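Bromo domain-containing protein (Trypanosoma brucei brucei, PDB 5KO4) is of unknown function but carries a bromodomain, the module that in other proteins usually recognises acetylated lysine, as on histone tails. Local coordinates at residues Leu15-Val18 and Met19-Arg23; His43-Trp47 and Asp48-Ala52. One frame throughout, in Å; residues are numbered along the deposited sequence. Where two conformers were deposited one is given.

Contact 1. Residues Leu15-Val18 and Met19-Arg23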
loop_
_atom_site.group_PDB
_atom_site.type_symbol
_atom_site.label_atom_id
_atom_site.label_comp_id
_atom_site.label_asym_id
_atom_site.label_seq_id
_atom_site.Cartn_x
_atom_site.Cartn_y
_atom_site.Cartn_z
ATOM N N LEU A 15 13.019 16.751 5.013
ATOM C CA LEU A 15 12.573 15.407 5.327
ATOM C C LEU A 15 11.445 15.438 6.376
ATOM O O LEU A 15 10.484 14.673 6.268
ATOM C CB LEU A 15 13.743 14.560 5.818
ATOM C CG LEU A 15 13.408 13.101 6.175
ATOM C CD1 LEU A 15 12.823 12.332 4.966
ATOM C CD2 LEU A 15 14.639 12.384 6.702
ATOM N N HIS A 16 11.547 16.318 7.384
ATOM C CA HIS A 16 10.499 16.438 8.392
ATOM C C HIS A 16 9.176 16.872 7.753
ATOM O O HIS A 16 8.125 16.322 8.094
ATOM C CB HIS A 16 10.912 17.426 9.474
ATOM C CG HIS A 16 9.925 17.550 10.586
ATOM N ND1 HIS A 16 9.956 16.691 11.671
ATOM C CD2 HIS A 16 8.934 18.453 10.767
ATOM C CE1 HIS A 16 8.975 17.087 12.470
ATOM N NE2 HIS A 16 8.332 18.144 11.964
ATOM N N VAL A 17 9.220 17.823 6.819
ATOM C CA VAL A 17 8.005 18.283 6.143
ATOM C C VAL A 17 7.368 17.121 5.388
ATOM O O VAL A 17 6.170 16.875 5.521
ATOM C CB VAL A 17 8.322 19.474 5.192
ATOM C CG1 VAL A 17 7.142 19.779 4.265
ATOM C CG2 VAL A 17 8.703 20.715 5.986
ATOM N N VAL A 18 8.170 16.395 4.623
ATOM C CA VAL A 18 7.666 15.285 3.827
ATOM C C VAL A 18 7.078 14.184 4.716
ATOM O O VAL A 18 6.003 13.660 4.409
ATOM C CB VAL A 18 8.816 14.760 2.939
ATOM C CG1 VAL A 18 8.549 13.365 2.427
ATOM C CG2 VAL A 18 9.098 15.739 1.792
ATOM N N MET A 19 7.746 13.840 5.819
ATOM C CA MET A 19 7.231 12.780 6.683
ATOM C C MET A 19 5.939 13.213 7.360
ATOM O O MET A 19 5.050 12.379 7.522
ATOM C CB MET A 19 8.285 12.364 7.700
ATOM C CG MET A 19 9.412 11.622 7.020
ATOM S SD MET A 19 10.760 11.066 8.049
ATOM C CE MET A 19 9.921 9.894 9.010
ATOM N N ASP A 20 5.758 14.510 7.609
ATOM C CA ASP A 20 4.489 15.017 8.163
ATOM C C ASP A 20 3.368 14.987 7.100
ATOM O O ASP A 20 2.211 14.773 7.447
ATOM C CB ASP A 20 4.663 16.450 8.690
ATOM C CG ASP A 20 5.351 16.572 10.037
ATOM O OD1 ASP A 20 5.371 15.577 10.787
ATOM O OD2 ASP A 20 5.824 17.677 10.359
ATOM N N LEU A 21 3.695 15.248 5.819
ATOM C CA LEU A 21 2.711 15.165 4.732
ATOM C C LEU A 21 2.241 13.724 4.557
ATOM O O LEU A 21 1.087 13.490 4.201
ATOM C CB LEU A 21 3.294 15.661 3.418
ATOM C CG LEU A 21 3.618 17.141 3.361
ATOM C CD1 LEU A 21 4.136 17.513 1.986
ATOM C CD2 LEU A 21 2.401 18.004 3.700
ATOM N N ASP A 22 3.146 12.756 4.757
ATOM C CA ASP A 22 2.808 11.351 4.669
ATOM C C ASP A 22 2.284 10.945 6.044
ATOM O O ASP A 22 2.979 10.317 6.842
ATOM C CB ASP A 22 4.044 10.555 4.250
ATOM C CG ASP A 22 3.780 9.114 3.935
ATOM O OD1 ASP A 22 2.607 8.672 4.082
ATOM O OD2 ASP A 22 4.742 8.405 3.576
ATOM N N ARG A 23 1.033 11.336 6.310
ATOM C CA ARG A 23 0.409 11.243 7.622
ATOM C C ARG A 23 0.399 9.816 8.165
ATOM O O ARG A 23 0.651 9.617 9.352
ATOM C CB ARG A 23 -1.029 11.780 7.565
ATOM C CG ARG A 23 -1.120 13.271 7.221
ATOM C CD ARG A 23 -2.556 13.715 7.007
ATOM N NE ARG A 23 -3.299 13.800 8.266
ATOM C CZ ARG A 23 -3.205 14.805 9.138
ATOM N NH1 ARG A 23 -2.375 15.822 8.909
ATOM N NH2 ARG A 23 -3.929 14.795 10.250
HETATM O O HOH W 1 7.967 14.918 10.437
#
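The last turns of helix 8-21, the first long helix of the bromodomain bundle, set Leu15 beside Met19, His16 beside Asp20 and Val17 beside Leu21. The backbone keeps the i to i+4 pattern from Met19 N to Leu15 O (2.9 Å) as far as Asp22 N to Val18 O (3.0 Å).

On the inward side, with CG beside its own backbone N (chi1 -70°) and the next torsion extended, the Met19 chain passes Leu15 O and brings its sulfur alongside the branch point of the leucine, Leu15 CG lying 3.8 Å from Met19 SD; the bend at chi3 then turns CE only. Leu15 CD1 completes the apolar patch. The buried Val18 side chain packs on Met69 of helix 62-80 and Ile93 of helix 85-104.

His16 and Asp20 meet on the outer side. The carboxylate stands almost upright to the imidazole, their planes 79° apart, with Asp20 CG over a ring face. Asp20 OD2 is 3.0 Å from His16 NE2, but it stands above the ring plane and not in it, and the angle is too poor for a hydrogen bond; any attraction between the two groups is probably electrostatic. The other oxygen is tied back through a water, which donates to His16 O at 2.7 Å and, weakly, to Asp20 OD1 at 2.7 Å. A looser apolar touch, Val17 CG1 to Leu21 CD1 at 4.4 Å, follows one residue further on.

Beyond Leu21 the chain leaves helical geometry. Leu21, Asp22 and Arg23 form an inverse gamma turn about Asp22, with a weak bond from Arg23 N to Leu21 O (3.0 Å). The buried Asp22 carboxylate accepts hydrogen bonds from the backbone N atoms of Ile26 and Phe27, fixing the exit from the helix into the loop that corresponds to the ZA loop of the bromodomain fold.

Contact 2. Residues His43-Trp47 and Asp48-Ala52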
loop_
_atom_site.group_PDB
_atom_site.type_symbol
_atom_site.label_atom_id
_atom_site.label_comp_id
_atom_site.label_asym_id
_atom_site.label_seq_id
_atom_site.Cartn_x
_atom_site.Cartn_y
_atom_site.Cartn_z
ATOM N N HIS A 43 15.738 -0.394 -6.792
ATOM C CA HIS A 43 16.361 0.292 -5.676
ATOM C C HIS A 43 15.308 0.823 -4.668
ATOM O O HIS A 43 14.998 2.018 -4.657
ATOM C CB HIS A 43 17.206 1.436 -6.243
ATOM C CG HIS A 43 18.213 1.991 -5.300
ATOM N ND1 HIS A 43 19.035 3.030 -5.677
ATOM C CD2 HIS A 43 18.476 1.669 -4.013
ATOM C CE1 HIS A 43 19.797 3.283 -4.632
ATOM N NE2 HIS A 43 19.481 2.502 -3.600
ATOM N N PRO A 44 14.791 -0.046 -3.767
ATOM C CA PRO A 44 13.786 0.418 -2.789
ATOM C C PRO A 44 14.328 1.510 -1.881
ATOM O O PRO A 44 15.525 1.524 -1.576
ATOM C CB PRO A 44 13.462 -0.856 -1.995
ATOM C CG PRO A 44 13.772 -1.967 -2.923
ATOM C CD PRO A 44 14.999 -1.502 -3.655
ATOM N N MET A 45 13.463 2.466 -1.506
ATOM C CA MET A 45 13.853 3.600 -0.688
ATOM C C MET A 45 12.658 4.035 0.114
ATOM O O MET A 45 11.524 3.899 -0.348
ATOM C CB MET A 45 14.355 4.740 -1.591
ATOM C CG MET A 45 15.035 5.898 -0.846
ATOM S SD MET A 45 16.373 5.434 0.273
ATOM C CE MET A 45 17.406 4.455 -0.832
ATOM N N TRP A 46 12.888 4.511 1.325
ATOM C CA TRP A 46 11.795 4.893 2.200
ATOM C C TRP A 46 12.282 5.950 3.196
ATOM O O TRP A 46 13.477 6.111 3.377
ATOM C CB TRP A 46 11.228 3.650 2.900
ATOM C CG TRP A 46 12.225 2.854 3.692
ATOM C CD1 TRP A 46 12.398 2.899 5.041
ATOM C CD2 TRP A 46 13.070 1.792 3.220
ATOM N NE1 TRP A 46 13.337 1.985 5.432
ATOM C CE2 TRP A 46 13.747 1.269 4.341
ATOM C CE3 TRP A 46 13.298 1.210 1.970
ATOM C CZ2 TRP A 46 14.669 0.239 4.241
ATOM C CZ3 TRP A 46 14.228 0.191 1.872
ATOM C CH2 TRP A 46 14.924 -0.263 2.995
ATOM N N TRP A 47 11.359 6.739 3.784
ATOM C CA TRP A 47 11.793 7.870 4.593
ATOM C C TRP A 47 12.681 7.476 5.765
ATOM O O TRP A 47 13.631 8.206 6.056
ATOM C CB TRP A 47 10.626 8.691 5.157
ATOM C CG TRP A 47 9.515 9.031 4.189
ATOM C CD1 TRP A 47 8.178 8.911 4.424
ATOM C CD2 TRP A 47 9.641 9.661 2.904
ATOM N NE1 TRP A 47 7.463 9.383 3.350
ATOM C CE2 TRP A 47 8.336 9.844 2.398
ATOM C CE3 TRP A 47 10.726 10.118 2.141
ATOM C CZ2 TRP A 47 8.097 10.347 1.114
ATOM C CZ3 TRP A 47 10.485 10.663 0.887
ATOM C CH2 TRP A 47 9.194 10.723 0.365
ATOM N N ASP A 48 12.371 6.388 6.468
ATOM C CA ASP A 48 13.182 6.037 7.645
ATOM C C ASP A 48 14.623 5.710 7.248
ATOM O O ASP A 48 15.542 5.933 8.047
ATOM C CB ASP A 48 12.572 4.865 8.426
ATOM C CG ASP A 48 11.267 5.188 9.124
ATOM O OD1 ASP A 48 10.918 6.390 9.213
ATOM O OD2 ASP A 48 10.588 4.236 9.589
ATOM N N LEU A 49 14.834 5.180 6.043
ATOM C CA LEU A 49 16.193 4.908 5.564
ATOM C C LEU A 49 16.926 6.225 5.288
ATOM O O LEU A 49 18.087 6.381 5.665
ATOM C CB LEU A 49 16.163 4.033 4.312
ATOM C CG LEU A 49 17.526 3.629 3.738
ATOM C CD1 LEU A 49 18.437 3.009 4.816
ATOM C CD2 LEU A 49 17.357 2.657 2.591
ATOM N N ILE A 50 16.236 7.199 4.685
ATOM C CA ILE A 50 16.843 8.502 4.440
ATOM C C ILE A 50 17.179 9.180 5.780
ATOM O O ILE A 50 18.231 9.800 5.896
ATOM C CB ILE A 50 15.917 9.372 3.560
ATOM C CG1 ILE A 50 15.739 8.697 2.176
ATOM C CG2 ILE A 50 16.464 10.803 3.414
ATOM C CD1 ILE A 50 14.769 9.375 1.264
ATOM N N LYS A 51 16.295 9.069 6.773
ATOM C CA LYS A 51 16.565 9.637 8.092
ATOM C C LYS A 51 17.832 9.008 8.677
ATOM O O LYS A 51 18.695 9.716 9.192
ATOM C CB LYS A 51 15.363 9.396 9.021
ATOM C CG LYS A 51 15.535 9.923 10.440
ATOM C CD LYS A 51 15.510 11.444 10.498
ATOM C CE LYS A 51 16.112 11.967 11.774
ATOM N NZ LYS A 51 15.455 11.405 12.980
ATOM N N ALA A 52 17.957 7.684 8.574
ATOM C CA ALA A 52 19.138 6.982 9.102
ATOM C C ALA A 52 20.415 7.432 8.373
ATOM O O ALA A 52 21.467 7.592 8.987
ATOM C CB ALA A 52 18.959 5.481 8.967
#
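Leu49 lies over the Trp46 indole at the N-terminus of helix 47-55 of the bromodomain, where Trp46 is the N-cap residue and the His43-Pro44-Met45 segment of the loop runs into the helix. Leu49 CB makes a CH-pi contact with the five-membered ring, 3.7 Å from its centroid and 14° off the normal. Further along the same indole, Leu49 CD2 reaches the six-membered ring, 3.8 Å from Trp46 CH2. The indole can fold back under the first turn because Trp46 CG sits between the backbone N and the carbonyl carbon (chi1 57°), the crowded position for a side chain.

Met45 closes the apolar cluster from the loop side. Bent at both of its outer torsions, it crosses Leu49 and Ile50 at about a right angle and wedges its sulfur between them: Met45 SD is 3.7 Å from Leu49 CD2 and 3.8 Å from Ile50 CG1. Trp47 turns away to the bundle interior, and Ile50 CD1 comes up at the edge of its indole, near the ring plane, 4.2 Å from Trp47 CE3. Val72 of helix 62-80 packs against both Met45 and Trp47, while Asp30 and Pro31, in the loop between helices 8-21 and 37-40, touch Trp46.

At the polar edge the Trp46 carbonyl begins the helical bonding. Lys51 N binds Trp47 O at 2.9 Å, nearly in line with the carbonyl. One residue earlier, Trp46 O takes the Ile50 N-H in its carbonyl plane at 3.2 Å, and also a weak, strongly bent bond from Leu49 N at 3.1 Å.

Contact 1 comes first along the chain, at the end of helix 8-21, and contact 2 follows at the start of helix 47-55, after a long connection that includes helix 37-40. Their centres are 13 Å apart, yet they touch. Asp22 OD2 probably accepts a hydrogen bond from Trp47 NE1 (2.9 Å), joining the turn after helix 8-21 to the opening turn of helix 47-55, and Val18 packs on the same indole. Leu15 packs on the backbone of Lys51, and Met19 CE on Asp48 OD1. The contacts lie at the two ends of the connection corresponding to the ZA loop, which in bromodomains generally helps form the acetyl-lysine pocket; whether this protein binds acetyl-lysine is not established.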